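Local atomic coordinates of beta-lactamase (Burkholderia cenocepacia, PDB entry 5E2G), a protein that probably hydrolyses the amide bond of beta-lactam antibiotics, giving substituted beta-amino acids. Residues Leu105-Thr109 against His110-Gly114. Residues are numbered along the deposited sequence; the frame is centred on the assembly and turned at random.
Sequences LQLGT and HTPGG
Thr111 and Gln106 meet through both backbone and side chain where the chain leaves helix 104-108. Thr111 N donates to Gln106 O over 3.0 Å. From its CB the Thr111 side chain can be traced branch by branch. CB itself lies 3.8 Å from Thr109 OG1. The methyl CG2 packs against the peptide before His110, 3.6 Å from Thr109 O. The hydroxyl OG1, set between the backbone N and the carbonyl carbon (chi1 54°), donates to Thr109 OG1 at 2.7 Å while also lying against the aliphatic part of Gln106. Thr109 OG1 passes the chain of bonds on, donating to Leu105 O at 2.9 Å from a position tilted 32° out of that carbonyl plane; its hydroxyl thus has a partner as acceptor and another as donor.

The i+5 to i backbone bond and the positive phi of His110 recall a Schellman ending, but the companion pair, His110 N and Leu107 O, is 3.8 Å apart, so the full motif is not met. In this class C fold the turn is packed between strand 256-260, touched by both threonines, and helix 150-164, covered by Leu107. The His110 ring meets that of Tyr148 at about 40°; Tyr148 probably belongs, with the SxxK residues Ser62 and Lys65, to the catalytic centre, as in other class C enzymes, which would put the turn beside the active site.

Gln106 crosses Thr111 at about a right angle, and its amide turns elsewhere: OE1 accepts from Thr103 N, which ties the polar end back to the start of the helix. On the apolar side Leu107 CD2 reaches Pro112 CB at 4.1 Å, the two side chains again nearly perpendicular, and both also rest on Val102.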
loop_
_atom_site.group_PDB
_atom_site.type_symbol
_atom_site.label_atom_id
_atom_site.label_comp_id
_atom_site.label_asym_id
_atom_site.label_seq_id
_atom_site.Cartn_x
_atom_site.Cartn_y
_atom_site.Cartn_z
ATOM N N LEU A 105 -5.605 12.150 -9.954
ATOM C CA LEU A 105 -4.914 12.589 -8.743
ATOM C C LEU A 105 -5.826 12.533 -7.520
ATOM O O LEU A 105 -5.414 12.071 -6.451
ATOM C CB LEU A 105 -4.370 14.002 -8.939
ATOM C CG LEU A 105 -3.448 14.490 -7.821
ATOM C CD1 LEU A 105 -2.240 13.562 -7.687
ATOM C CD2 LEU A 105 -3.019 15.925 -8.077
ATOM N N GLN A 106 -7.071 12.994 -7.659
ATOM C CA GLN A 106 -8.016 12.934 -6.547
ATOM C C GLN A 106 -8.310 11.500 -6.119
ATOM O O GLN A 106 -8.551 11.243 -4.934
ATOM C CB GLN A 106 -9.297 13.680 -6.930
ATOM C CG GLN A 106 -9.060 15.186 -6.978
ATOM C CD GLN A 106 -9.957 15.935 -7.959
ATOM O OE1 GLN A 106 -10.876 15.374 -8.543
ATOM N NE2 GLN A 106 -9.679 17.221 -8.136
ATOM N N LEU A 107 -8.275 10.547 -7.050
ATOM C CA LEU A 107 -8.459 9.154 -6.662
ATOM C C LEU A 107 -7.239 8.604 -5.925
ATOM O O LEU A 107 -7.383 7.757 -5.037
ATOM C CB LEU A 107 -8.769 8.313 -7.900
ATOM C CG LEU A 107 -10.048 8.754 -8.611
ATOM C CD1 LEU A 107 -10.221 8.016 -9.924
ATOM C CD2 LEU A 107 -11.252 8.542 -7.702
ATOM N N GLY A 108 -6.041 9.064 -6.270
ATOM C CA GLY A 108 -4.832 8.572 -5.649
ATOM C C GLY A 108 -4.448 9.269 -4.374
ATOM O O GLY A 108 -3.434 8.934 -3.756
ATOM N N THR A 109 -5.243 10.246 -3.954
ATOM C CA THR A 109 -4.982 10.990 -2.733
ATOM C C THR A 109 -6.143 10.906 -1.747
ATOM O O THR A 109 -6.098 11.564 -0.702
ATOM C CB THR A 109 -4.658 12.457 -3.065
ATOM O OG1 THR A 109 -5.763 13.063 -3.755
ATOM C CG2 THR A 109 -3.406 12.551 -3.942
ATOM N N HIS A 110 -7.166 10.094 -2.044
ATOM C CA HIS A 110 -8.367 9.942 -1.212
ATOM C C HIS A 110 -9.161 11.241 -1.108
ATOM O O HIS A 110 -9.818 11.492 -0.098
ATOM C CB HIS A 110 -8.039 9.428 0.199
ATOM C CG HIS A 110 -7.129 8.239 0.224
ATOM N ND1 HIS A 110 -7.501 7.004 -0.262
ATOM C CD2 HIS A 110 -5.869 8.095 0.693
ATOM C CE1 HIS A 110 -6.505 6.154 -0.103
ATOM N NE2 HIS A 110 -5.501 6.790 0.472
ATOM N N THR A 111 -9.119 12.078 -2.145
ATOM C CA THR A 111 -9.853 13.340 -2.090
ATOM C C THR A 111 -10.936 13.513 -3.156
ATOM O O THR A 111 -11.214 14.661 -3.532
ATOM C CB THR A 111 -8.879 14.516 -2.205
ATOM O OG1 THR A 111 -8.080 14.366 -3.387
ATOM C CG2 THR A 111 -7.972 14.580 -1.003
ATOM N N PRO A 112 -11.594 12.453 -3.660
ATOM C CA PRO A 112 -12.579 12.672 -4.735
ATOM C C PRO A 112 -13.810 13.454 -4.288
ATOM O O PRO A 112 -14.467 14.081 -5.128
ATOM C CB PRO A 112 -12.940 11.246 -5.170
ATOM C CG PRO A 112 -12.801 10.459 -3.942
ATOM C CD PRO A 112 -11.596 11.035 -3.243
ATOM N N GLY A 113 -14.134 13.445 -2.996
ATOM C CA GLY A 113 -15.211 14.263 -2.478
ATOM C C GLY A 113 -16.252 13.478 -1.719
ATOM O O GLY A 113 -17.320 14.011 -1.390
ATOM N N GLY A 114 -15.974 12.217 -1.440
ATOM C CA GLY A 114 -16.882 11.404 -0.652
ATOM C C GLY A 114 -17.148 10.060 -1.302
ATOM O O GLY A 114 -16.877 9.837 -2.482
#